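Side-chain contacts in RNA 2',3'-cyclic phosphodiesterase (Deinococcus radiodurans, PDB 5H7E), which belongs to the LigT-like phosphoesterases of the 2H clan and is built on an antiparallel sheet flanked by helices: residues Thr5-Tyr10 with Ser159-Thr164; Pro38-Val43 with Pro166-Gln171; Thr80-Phe83 with Ser88-Val91. All coordinates share one frame; numbering follows the deposited sequence.

In the fold
Contacts 1 and 2 are neighbours, their centres about 9 Å apart, whereas the centre of contact 3 lies about 23 Å from that of contact 1 and about 20 Å from that of contact 2. All three reach the same antiparallel sheet. Contact 1 joins strands 6-13 and 148-160 and is partly buried through Phe-9. Contact 2 sits at the surface and brings the 3-10 turn at 38-40 and His-42 against strand 167-175, which pairs with 148-160; Phe-9 meets both of its aromatic residues. Contact 3, also at the surface, is local, linking strands 73-83 and 91-97. Direct backbone bonding dominates contact 3, water helps bridge contact 1, and rings and a side-chain amide make contact 2.

Contact 1: residues Thr5-Tyr10 with Ser159-Thr164; sequences TYRLFY and SILRKT
Leu-161 lies over one face of the Arg-7 guanidinium, displaced from its middle to the margin, with Leu-161 CD1 and CD2 both 4.0 Å from Arg-7 NH1. That is a van der Waals distance, and the two side chains run roughly perpendicular to each other. The arginine bridges the gap because its chain is fully extended from CG to NE (chi2 -179°, chi3 177°). In the backbone the segments meet once directly: Ser-159 N donates to Arg-7 O over 2.8 Å, and the N-H...O angle of 170° makes this one bond nearly straight. The return link is made by water, which accepts from Arg-7 N at 3.0 Å and donates to Ser-159 O at 2.7 Å; Arg-7 N and Ser-159 O themselves, about 4.6 Å apart, are too distant for a direct bond. Strands 6-13 and 148-160 are antiparallel neighbours in the central sheet of the LigT-like fold, where Phe-9 and Tyr-157 also share backbone hydrogen bonding. Further along, Ser-159 CB sits at the edge of the Phe-9 ring, near its plane, 4.2 Å from Phe-9 CE1. Phe-9 also stacks on Tyr-157, takes part in an edge-to-face pair with Tyr-168 and meets His-42, so the buried ring has several aromatic neighbours. Ser-159 OG is hydrogen-bonded to a bound glycerol, probably from the crystallisation liquor.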
ATOM      1  N   THR A   5      -6.743  20.363   1.311  1.00 33.17           N
ATOM      2  CA  THR A   5      -7.107  18.961   1.413  1.00 30.90           C
ATOM      3  C   THR A   5      -5.855  18.191   1.785  1.00 31.70           C
ATOM      4  O   THR A   5      -4.737  18.690   1.644  1.00 34.99           O
ATOM      5  CB  THR A   5      -7.665  18.405   0.100  1.00 35.41           C
ATOM      6  OG1 THR A   5      -6.734  18.670  -0.953  1.00 34.57           O
ATOM      7  CG2 THR A   5      -9.037  19.063  -0.260  1.00 33.28           C
ATOM      8  N   TYR A   6      -6.056  16.943   2.190  1.00 27.51           N
ATOM      9  CA  TYR A   6      -5.000  15.997   2.505  1.00 27.27           C
ATOM     10  C   TYR A   6      -4.922  14.911   1.441  1.00 29.56           C
ATOM     11  O   TYR A   6      -5.945  14.450   0.945  1.00 27.96           O
ATOM     12  CB  TYR A   6      -5.264  15.301   3.845  1.00 29.08           C
ATOM     13  CG  TYR A   6      -5.251  16.193   5.071  1.00 31.28           C
ATOM     14  CD1 TYR A   6      -4.596  17.405   5.076  1.00 39.14           C
ATOM     15  CD2 TYR A   6      -5.893  15.787   6.240  1.00 37.83           C
ATOM     16  CE1 TYR A   6      -4.577  18.187   6.205  1.00 43.17           C
ATOM     17  CE2 TYR A   6      -5.866  16.575   7.387  1.00 41.44           C
ATOM     18  CZ  TYR A   6      -5.208  17.761   7.361  1.00 47.73           C
ATOM     19  OH  TYR A   6      -5.194  18.553   8.495  1.00 45.73           O
ATOM     20  N   ARG A   7      -3.706  14.397   1.193  1.00 27.11           N
ATOM     21  CA  ARG A   7      -3.518  13.178   0.401  1.00 25.68           C
ATOM     22  C   ARG A   7      -3.398  12.039   1.383  1.00 29.08           C
ATOM     23  O   ARG A   7      -2.450  12.017   2.188  1.00 27.21           O
ATOM     24  CB  ARG A   7      -2.258  13.204  -0.470  1.00 31.14           C
ATOM     25  CG  ARG A   7      -2.164  14.362  -1.420  1.00 37.93           C
ATOM     26  CD  ARG A   7      -0.890  14.274  -2.266  1.00 45.11           C
ATOM     27  NE  ARG A   7      -0.859  15.359  -3.234  1.00 60.40           N
ATOM     28  CZ  ARG A   7      -0.154  15.326  -4.357  1.00 68.89           C
ATOM     29  NH1 ARG A   7       0.577  14.249  -4.641  1.00 71.00           N
ATOM     30  NH2 ARG A   7      -0.184  16.356  -5.197  1.00 65.08           N
ATOM     31  N   LEU A   8      -4.375  11.121   1.349  1.00 21.41           N
ATOM     32  CA  LEU A   8      -4.409  10.071   2.348  1.00 21.84           C
ATOM     33  C   LEU A   8      -4.394   8.731   1.640  1.00 19.59           C
ATOM     34  O   LEU A   8      -4.746   8.620   0.465  1.00 21.62           O
ATOM     35  CB  LEU A   8      -5.655  10.107   3.226  1.00 22.48           C
ATOM     36  CG  LEU A   8      -5.859  11.444   3.954  1.00 23.10           C
ATOM     37  CD1 LEU A   8      -7.173  11.369   4.761  1.00 27.16           C
ATOM     38  CD2 LEU A   8      -4.704  11.765   4.902  1.00 27.34           C
ATOM     39  N   PHE A   9      -3.970   7.691   2.363  1.00 19.83           N
ATOM     40  CA  PHE A   9      -4.146   6.358   1.798  1.00 19.17           C
ATOM     41  C   PHE A   9      -4.211   5.354   2.929  1.00 18.61           C
ATOM     42  O   PHE A   9      -3.684   5.591   4.007  1.00 19.41           O
ATOM     43  CB  PHE A   9      -3.040   5.975   0.773  1.00 22.41           C
ATOM     44  CG  PHE A   9      -1.638   6.011   1.321  1.00 19.97           C
ATOM     45  CD1 PHE A   9      -0.928   7.216   1.389  1.00 22.94           C
ATOM     46  CD2 PHE A   9      -1.016   4.817   1.696  1.00 23.15           C
ATOM     47  CE1 PHE A   9       0.385   7.245   1.859  1.00 25.64           C
ATOM     48  CE2 PHE A   9       0.296   4.833   2.160  1.00 21.23           C
ATOM     49  CZ  PHE A   9       1.010   6.020   2.243  1.00 21.70           C
ATOM     50  N   TYR A  10      -4.968   4.278   2.699  1.00 18.11           N
ATOM     51  CA  TYR A  10      -5.032   3.162   3.637  1.00 17.44           C
ATOM     52  C   TYR A  10      -4.055   2.104   3.170  1.00 16.83           C
ATOM     53  O   TYR A  10      -4.000   1.824   1.969  1.00 19.34           O
ATOM     54  CB  TYR A  10      -6.405   2.546   3.634  1.00 19.32           C
ATOM     55  CG  TYR A  10      -7.535   3.336   4.299  1.00 20.53           C
ATOM     56  CD1 TYR A  10      -7.815   3.195   5.639  1.00 19.48           C
ATOM     57  CD2 TYR A  10      -8.341   4.140   3.525  1.00 21.83           C
ATOM     58  CE1 TYR A  10      -8.943   3.871   6.236  1.00 17.78           C
ATOM     59  CE2 TYR A  10      -9.417   4.811   4.077  1.00 25.09           C
ATOM     60  CZ  TYR A  10      -9.724   4.636   5.401  1.00 22.27           C
ATOM     61  OH  TYR A  10     -10.850   5.309   5.867  1.00 22.56           O
ATOM     62  N   SER A 159       0.175  11.579   3.054  1.00 26.95           N
ATOM     63  CA  SER A 159       1.366  11.811   2.252  1.00 32.08           C
ATOM     64  C   SER A 159       1.687  13.296   2.161  1.00 35.69           C
ATOM     65  O   SER A 159       0.817  14.117   1.866  1.00 33.15           O
ATOM     66  CB  SER A 159       1.179  11.199   0.860  1.00 39.47           C
ATOM     67  OG  SER A 159       2.292  11.515   0.036  1.00 39.38           O
ATOM     68  N   ILE A 160       2.942  13.645   2.425  1.00 38.43           N
ATOM     69  CA  ILE A 160       3.393  15.029   2.325  1.00 46.36           C
ATOM     70  C   ILE A 160       4.588  15.068   1.390  1.00 45.86           C
ATOM     71  O   ILE A 160       5.465  14.201   1.464  1.00 55.43           O
ATOM     72  CB  ILE A 160       3.710  15.618   3.706  1.00 48.42           C
ATOM     73  CG1 ILE A 160       2.388  15.864   4.453  1.00 44.32           C
ATOM     74  CG2 ILE A 160       4.512  16.945   3.557  1.00 60.48           C
ATOM     75  CD1 ILE A 160       2.488  15.841   5.957  1.00 57.39           C
ATOM     76  N   LEU A 161       4.586  16.019   0.460  1.00 56.88           N
ATOM     77  CA  LEU A 161       5.586  16.018  -0.600  1.00 64.33           C
ATOM     78  C   LEU A 161       6.853  16.729  -0.130  1.00 62.40           C
ATOM     79  O   LEU A 161       6.790  17.784   0.502  1.00 55.04           O
ATOM     80  CB  LEU A 161       5.034  16.690  -1.862  1.00 64.17           C
ATOM     81  CG  LEU A 161       3.925  15.964  -2.666  1.00 62.63           C
ATOM     82  CD1 LEU A 161       3.923  16.443  -4.121  1.00 62.14           C
ATOM     83  CD2 LEU A 161       3.959  14.412  -2.600  1.00 58.95           C
ATOM     84  N   ARG A 162       8.006  16.122  -0.411  1.00 66.30           N
ATOM     85  CA  ARG A 162       9.300  16.718  -0.081  1.00 66.34           C
ATOM     86  C   ARG A 162      10.244  16.575  -1.267  1.00 65.33           C
ATOM     87  O   ARG A 162       9.987  15.809  -2.203  1.00 67.39           O
ATOM     88  CB  ARG A 162       9.926  16.071   1.170  1.00 59.21           C
ATOM     89  N   LYS A 163      11.358  17.316  -1.213  1.00 67.53           N
ATOM     90  CA  LYS A 163      12.328  17.273  -2.306  1.00 65.83           C
ATOM     91  C   LYS A 163      12.890  15.868  -2.494  1.00 72.81           C
ATOM     92  O   LYS A 163      13.026  15.393  -3.628  1.00 78.15           O
ATOM     93  CB  LYS A 163      13.452  18.287  -2.063  1.00 65.67           C
ATOM     94  N   THR A 164      13.207  15.177  -1.393  1.00 70.40           N
ATOM     95  CA  THR A 164      13.697  13.803  -1.494  1.00 62.00           C
ATOM     96  C   THR A 164      12.623  12.881  -2.055  1.00 66.88           C
ATOM     97  O   THR A 164      12.924  11.864  -2.689  1.00 77.84           O
ATOM     98  CB  THR A 164      14.162  13.307  -0.125  1.00 60.67           C
TER
HETATM   99  O   HOH W   1      -1.295  15.645   2.365  1.00 28.92           O

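Contact 2: residues Pro38-Val43 with Pro166-Gln171; sequences PDQMHV and PIYEVQ
The closest CA atoms of the two segments, those of Gln-40 at the end of a 3-10 turn and Tyr-168 on strand 167-175, are 7.2 Å apart, a spacing too wide for strand pairing, so side chains span the gap. The amide of Gln-40 makes the direct polar link: Gln-40 NE2 donates to Pro-166 O over 3.3 Å, with a moderately bent N-H...O angle of 149°. The donor lies in the carbonyl plane on a lone pair of the oxygen, and that oxygen in turn lies close to the amide plane. At the other end of the amide, OE1 accepts from Arg-37 N, so both polar atoms are engaged, which is consistent with one orientation of the amide. Tyr-168 comes in across this chain, with Tyr-168 CE2 3.9 Å from Gln-40 CB, while the backbone O of Gln-40 lies at the ring's edge.

The second ring contact is closer. His-42 CE1 is 3.4 Å from Tyr-168 CE2, which lies in the imidazole plane. The centroids are 5.1 Å apart and the planes stand at 75°, an offset edge-to-face pair with the His-42 edge toward the tyrosine face. The chi1 of His-42, 51°, places CG between backbone N and carbonyl carbon and swings the imidazole toward Tyr-168. Water joins Asp-39 OD1 to Tyr-168 N, accepting from Tyr-168 N at 2.9 Å. His-42 opens one of the two His-x-Thr sequences whose histidines give the 2H clan its name, and its NE2 is hydrogen-bonded to a glycerol, probably from the crystallisation liquor. With its CE1 edge packed against Tyr-168 and NE2 directed to the glycerol, the imidazole is probably restrained in rotation.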
ATOM      1  N   PRO A  38      12.966   1.540   2.286  1.00 18.22           N
ATOM      2  CA  PRO A  38      12.220   0.625   3.157  1.00 18.38           C
ATOM      3  C   PRO A  38      11.153   1.323   3.992  1.00 21.42           C
ATOM      4  O   PRO A  38      10.063   0.767   4.188  1.00 21.43           O
ATOM      5  CB  PRO A  38      13.329   0.008   4.020  1.00 22.00           C
ATOM      6  CG  PRO A  38      14.538   0.006   3.069  1.00 24.06           C
ATOM      7  CD  PRO A  38      14.428   1.297   2.284  1.00 23.02           C
ATOM      8  N   ASP A  39      11.444   2.540   4.502  1.00 24.57           N
ATOM      9  CA  ASP A  39      10.437   3.236   5.300  1.00 26.95           C
ATOM     10  C   ASP A  39       9.191   3.560   4.509  1.00 27.38           C
ATOM     11  O   ASP A  39       8.128   3.806   5.111  1.00 34.92           O
ATOM     12  CB  ASP A  39      11.001   4.542   5.888  1.00 25.21           C
ATOM     13  CG  ASP A  39      11.137   5.687   4.809  1.00 43.79           C
ATOM     14  OD1 ASP A  39      10.161   6.390   4.449  1.00 44.04           O
ATOM     15  OD2 ASP A  39      12.248   5.900   4.331  1.00 39.62           O
ATOM     16  N   GLN A  40       9.276   3.619   3.171  1.00 24.61           N
ATOM     17  CA  GLN A  40       8.180   3.947   2.262  1.00 24.83           C
ATOM     18  C   GLN A  40       7.393   2.701   1.781  1.00 23.42           C
ATOM     19  O   GLN A  40       6.413   2.841   1.048  1.00 24.61           O
ATOM     20  CB  GLN A  40       8.706   4.675   1.003  1.00 35.64           C
ATOM     21  CG  GLN A  40       9.370   6.072   1.136  1.00 49.71           C
ATOM     22  CD  GLN A  40       9.914   6.600  -0.232  1.00 50.62           C
ATOM     23  OE1 GLN A  40      10.698   5.923  -0.968  1.00 30.57           O
ATOM     24  NE2 GLN A  40       9.502   7.810  -0.571  1.00 45.00           N
ATOM     25  N   MET A  41       7.830   1.495   2.120  1.00 19.68           N
ATOM     26  CA  MET A  41       7.198   0.285   1.575  1.00 17.86           C
ATOM     27  C   MET A  41       5.903  -0.027   2.316  1.00 19.18           C
ATOM     28  O   MET A  41       5.850  -0.035   3.546  1.00 21.70           O
ATOM     29  CB  MET A  41       8.144  -0.908   1.717  1.00 19.52           C
ATOM     30  CG  MET A  41       9.353  -0.824   0.761  1.00 19.24           C
ATOM     31  SD  MET A  41      10.490  -2.193   1.074  1.00 20.51           S
ATOM     32  CE  MET A  41      11.773  -1.826  -0.137  1.00 22.32           C
ATOM     33  N   HIS A  42       4.844  -0.261   1.561  1.00 17.34           N
ATOM     34  CA  HIS A  42       3.565  -0.541   2.173  1.00 16.70           C
ATOM     35  C   HIS A  42       2.700  -1.232   1.120  1.00 14.60           C
ATOM     36  O   HIS A  42       3.012  -1.236  -0.082  1.00 17.58           O
ATOM     37  CB  HIS A  42       2.866   0.731   2.692  1.00 18.69           C
ATOM     38  CG  HIS A  42       2.790   1.773   1.669  1.00 18.47           C
ATOM     39  ND1 HIS A  42       3.611   2.887   1.693  1.00 25.16           N
ATOM     40  CD2 HIS A  42       1.972   1.925   0.612  1.00 21.41           C
ATOM     41  CE1 HIS A  42       3.336   3.635   0.642  1.00 29.21           C
ATOM     42  NE2 HIS A  42       2.378   3.054  -0.052  1.00 25.42           N
ATOM     43  N   VAL A  43       1.612  -1.848   1.600  1.00 15.11           N
ATOM     44  CA  VAL A  43       0.613  -2.481   0.711  1.00 13.55           C
ATOM     45  C   VAL A  43      -0.612  -1.562   0.663  1.00 16.22           C
ATOM     46  O   VAL A  43      -1.359  -1.507   1.636  1.00 18.44           O
ATOM     47  CB  VAL A  43       0.197  -3.859   1.217  1.00 14.49           C
ATOM     48  CG1 VAL A  43      -0.833  -4.475   0.247  1.00 15.53           C
ATOM     49  CG2 VAL A  43       1.386  -4.832   1.398  1.00 18.52           C
ATOM     50  N   PRO A 166       8.060  11.817  -1.385  1.00 59.94           N
ATOM     51  CA  PRO A 166       6.968  11.887  -0.417  1.00 61.47           C
ATOM     52  C   PRO A 166       7.407  11.322   0.930  1.00 57.41           C
ATOM     53  O   PRO A 166       8.211  10.389   1.008  1.00 64.71           O
ATOM     54  CB  PRO A 166       5.874  11.032  -1.064  1.00 61.22           C
ATOM     55  CG  PRO A 166       6.667  10.039  -1.945  1.00 54.61           C
ATOM     56  CD  PRO A 166       7.821  10.825  -2.449  1.00 57.05           C
ATOM     57  N   ILE A 167       6.885  11.916   1.997  1.00 57.37           N
ATOM     58  CA  ILE A 167       7.004  11.364   3.340  1.00 55.82           C
ATOM     59  C   ILE A 167       5.610  10.995   3.844  1.00 46.16           C
ATOM     60  O   ILE A 167       4.641  11.725   3.604  1.00 42.80           O
ATOM     61  CB  ILE A 167       7.698  12.347   4.304  1.00 56.82           C
ATOM     62  CG1 ILE A 167       6.777  13.505   4.657  1.00 57.96           C
ATOM     63  CG2 ILE A 167       8.959  12.908   3.667  1.00 62.78           C
ATOM     64  CD1 ILE A 167       7.093  14.139   5.958  1.00 69.39           C
ATOM     65  N   TYR A 168       5.527   9.889   4.571  1.00 38.14           N
ATOM     66  CA  TYR A 168       4.259   9.345   5.049  1.00 40.19           C
ATOM     67  C   TYR A 168       4.164   9.537   6.561  1.00 56.69           C
ATOM     68  O   TYR A 168       5.123   9.266   7.291  1.00 58.67           O
ATOM     69  CB  TYR A 168       4.135   7.873   4.661  1.00 37.40           C
ATOM     70  CG  TYR A 168       4.279   7.640   3.169  1.00 34.88           C
ATOM     71  CD1 TYR A 168       3.738   8.516   2.255  1.00 43.74           C
ATOM     72  CD2 TYR A 168       5.014   6.587   2.682  1.00 28.21           C
ATOM     73  CE1 TYR A 168       3.886   8.309   0.892  1.00 36.31           C
ATOM     74  CE2 TYR A 168       5.191   6.400   1.326  1.00 30.64           C
ATOM     75  CZ  TYR A 168       4.608   7.236   0.441  1.00 41.09           C
ATOM     76  OH  TYR A 168       4.761   7.011  -0.900  1.00 42.16           O
ATOM     77  N   GLU A 169       3.030  10.044   7.026  1.00 34.90           N
ATOM     78  CA  GLU A 169       2.773  10.235   8.447  1.00 35.36           C
ATOM     79  C   GLU A 169       1.566   9.403   8.833  1.00 37.04           C
ATOM     80  O   GLU A 169       0.526   9.476   8.159  1.00 32.20           O
ATOM     81  CB  GLU A 169       2.498  11.695   8.781  1.00 35.92           C
ATOM     82  CG  GLU A 169       3.687  12.606   8.506  1.00 53.89           C
ATOM     83  CD  GLU A 169       3.429  14.038   8.929  1.00 64.40           C
ATOM     84  OE1 GLU A 169       2.301  14.316   9.403  1.00 72.31           O
ATOM     85  OE2 GLU A 169       4.348  14.886   8.789  1.00 76.26           O
ATOM     86  N   VAL A 170       1.704   8.607   9.893  1.00 30.56           N
ATOM     87  CA  VAL A 170       0.571   7.816  10.375  1.00 26.02           C
ATOM     88  C   VAL A 170      -0.487   8.753  10.939  1.00 26.99           C
ATOM     89  O   VAL A 170      -0.220   9.561  11.843  1.00 32.01           O
ATOM     90  CB  VAL A 170       0.994   6.820  11.460  1.00 36.10           C
ATOM     91  CG1 VAL A 170      -0.281   6.209  12.114  1.00 31.63           C
ATOM     92  CG2 VAL A 170       1.894   5.797  10.964  1.00 36.67           C
ATOM     93  N   GLN A 171      -1.710   8.649  10.416  1.00 26.43           N
ATOM     94  CA  GLN A 171      -2.850   9.390  10.946  1.00 25.40           C
ATOM     95  C   GLN A 171      -3.602   8.598  11.993  1.00 33.71           C
ATOM     96  O   GLN A 171      -4.010   9.144  13.021  1.00 33.94           O
ATOM     97  CB  GLN A 171      -3.826   9.750   9.839  1.00 29.20           C
ATOM     98  CG  GLN A 171      -3.219  10.556   8.758  1.00 34.39           C
ATOM     99  CD  GLN A 171      -2.662  11.837   9.297  1.00 48.78           C
ATOM    100  OE1 GLN A 171      -3.413  12.758   9.576  1.00 44.97           O
ATOM    101  NE2 GLN A 171      -1.352  11.898   9.476  1.00 44.96           N
TER
HETATM  102  O   HOH W   2       7.921   8.382   5.222  1.00 42.26           O

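Contact 3: residues Thr80-Phe83 with Ser88-Val91; sequences TGYF and SPRV
Phe-83 and Val-91 form the close-packed part of the contact, an antiparallel hydrogen-bonded pair with CA atoms 5.0 Å apart. Phe-83 N donates to Val-91 O at 3.0 Å, and Phe-83 O is gripped by two donors, Arg-90 N at 2.7 Å and Val-91 N at 2.9 Å, both in its carbonyl plane. On one side of the pair Phe-83 CB rests 4.0 Å from Val-91 CB. On the other, Tyr-82 and Pro-89 run alongside each other in one direction, with Tyr-82 CD2 3.6 Å from Pro-89 CB; Trp-92 stacks on the same tyrosine. A CA-H...O contact from Tyr-82 CA to Val-91 O, 3.2 Å, adds to the closeness.

The looser side belongs to Arg-90. Its chain is bent at chi2 and chi3 (-62° and -63°) and leads away from strand 73-83, exposed, with NE bonded to Lys-133 O; of its side chain, CB alone lies near Phe-83 O, 3.8 Å away. Two successive residues, Arg-90 and Val-91, thus face the single Phe-83, which defines a classic beta bulge, here where the loop from strand 73-83 enters strand 91-97 in a beta hairpin.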
ATOM      1  N   THR A  80       7.754 -11.231  -8.354  1.00 24.40           N
ATOM      2  CA  THR A  80       7.811  -9.850  -8.810  1.00 24.73           C
ATOM      3  C   THR A  80       7.025  -9.669 -10.109  1.00 31.55           C
ATOM      4  O   THR A  80       6.709 -10.626 -10.833  1.00 35.94           O
ATOM      5  CB  THR A  80       9.260  -9.417  -8.977  1.00 23.84           C
ATOM      6  OG1 THR A  80       9.947 -10.383  -9.836  1.00 28.10           O
ATOM      7  CG2 THR A  80       9.956  -9.285  -7.609  1.00 27.27           C
ATOM      8  N   GLY A  81       6.749  -8.408 -10.437  1.00 23.33           N
ATOM      9  CA  GLY A  81       6.092  -8.059 -11.689  1.00 29.54           C
ATOM     10  C   GLY A  81       6.230  -6.575 -11.974  1.00 30.88           C
ATOM     11  O   GLY A  81       6.859  -5.835 -11.208  1.00 25.33           O
ATOM     12  N   TYR A  82       5.645  -6.135 -13.106  1.00 32.44           N
ATOM     13  CA  TYR A  82       5.753  -4.746 -13.563  1.00 30.18           C
ATOM     14  C   TYR A  82       4.399  -4.098 -13.828  1.00 33.60           C
ATOM     15  O   TYR A  82       3.456  -4.760 -14.266  1.00 34.87           O
ATOM     16  CB  TYR A  82       6.577  -4.659 -14.863  1.00 31.45           C
ATOM     17  CG  TYR A  82       7.961  -5.199 -14.689  1.00 37.96           C
ATOM     18  CD1 TYR A  82       8.235  -6.552 -14.923  1.00 48.39           C
ATOM     19  CD2 TYR A  82       9.010  -4.375 -14.265  1.00 32.89           C
ATOM     20  CE1 TYR A  82       9.508  -7.062 -14.760  1.00 45.24           C
ATOM     21  CE2 TYR A  82      10.294  -4.875 -14.102  1.00 40.65           C
ATOM     22  CZ  TYR A  82      10.534  -6.228 -14.357  1.00 50.53           C
ATOM     23  OH  TYR A  82      11.794  -6.750 -14.198  1.00 50.53           O
ATOM     24  N   PHE A  83       4.318  -2.785 -13.596  1.00 31.01           N
ATOM     25  CA  PHE A  83       3.228  -1.950 -14.149  1.00 39.91           C
ATOM     26  C   PHE A  83       3.853  -0.945 -15.107  1.00 42.38           C
ATOM     27  O   PHE A  83       4.903  -0.382 -14.818  1.00 36.05           O
ATOM     28  CB  PHE A  83       2.450  -1.172 -13.078  1.00 35.42           C
ATOM     29  CG  PHE A  83       1.653  -2.023 -12.098  1.00 50.20           C
ATOM     30  CD1 PHE A  83       0.785  -3.025 -12.536  1.00 54.64           C
ATOM     31  CD2 PHE A  83       1.754  -1.792 -10.715  1.00 54.23           C
ATOM     32  CE1 PHE A  83       0.052  -3.801 -11.624  1.00 53.01           C
ATOM     33  CE2 PHE A  83       1.028  -2.554  -9.793  1.00 46.89           C
ATOM     34  CZ  PHE A  83       0.171  -3.565 -10.245  1.00 49.42           C
ATOM     35  N   SER A  88       6.671  -0.683 -21.762  1.00 72.32           N
ATOM     36  CA  SER A  88       7.626   0.055 -20.947  1.00 62.73           C
ATOM     37  C   SER A  88       7.179   0.074 -19.496  1.00 54.11           C
ATOM     38  O   SER A  88       6.202   0.702 -19.139  1.00 53.79           O
ATOM     39  CB  SER A  88       7.808   1.480 -21.443  1.00 66.58           C
ATOM     40  OG  SER A  88       8.862   2.112 -20.747  1.00 67.56           O
ATOM     41  N   PRO A  89       7.937  -0.597 -18.654  1.00 49.14           N
ATOM     42  CA  PRO A  89       7.603  -0.643 -17.233  1.00 43.51           C
ATOM     43  C   PRO A  89       7.919   0.647 -16.505  1.00 42.40           C
ATOM     44  O   PRO A  89       8.978   1.224 -16.684  1.00 40.78           O
ATOM     45  CB  PRO A  89       8.473  -1.781 -16.704  1.00 42.61           C
ATOM     46  CG  PRO A  89       9.562  -1.941 -17.695  1.00 42.81           C
ATOM     47  CD  PRO A  89       8.949  -1.599 -19.014  1.00 40.88           C
ATOM     48  N   ARG A  90       6.987   1.097 -15.683  1.00 37.49           N
ATOM     49  CA  ARG A  90       7.209   2.274 -14.869  1.00 39.71           C
ATOM     50  C   ARG A  90       7.380   1.892 -13.392  1.00 35.82           C
ATOM     51  O   ARG A  90       7.931   2.648 -12.617  1.00 33.96           O
ATOM     52  CB  ARG A  90       6.039   3.238 -15.008  1.00 42.71           C
ATOM     53  CG  ARG A  90       5.833   3.767 -16.414  1.00 50.21           C
ATOM     54  CD  ARG A  90       7.041   4.554 -16.886  1.00 57.94           C
ATOM     55  NE  ARG A  90       7.253   5.732 -16.059  1.00 66.88           N
ATOM     56  CZ  ARG A  90       6.533   6.843 -16.151  1.00 72.25           C
ATOM     57  NH1 ARG A  90       5.559   6.929 -17.041  1.00 67.67           N
ATOM     58  NH2 ARG A  90       6.786   7.864 -15.353  1.00 75.36           N
ATOM     59  N   VAL A  91       6.867   0.723 -13.020  1.00 29.86           N
ATOM     60  CA  VAL A  91       6.912   0.230 -11.650  1.00 29.69           C
ATOM     61  C   VAL A  91       7.345  -1.234 -11.539  1.00 31.50           C
ATOM     62  O   VAL A  91       6.908  -2.055 -12.318  1.00 28.37           O
ATOM     63  CB  VAL A  91       5.505   0.303 -11.008  1.00 39.82           C
ATOM     64  CG1 VAL A  91       5.541  -0.141  -9.565  1.00 41.32           C
ATOM     65  CG2 VAL A  91       4.878   1.682 -11.120  1.00 30.18           C
TER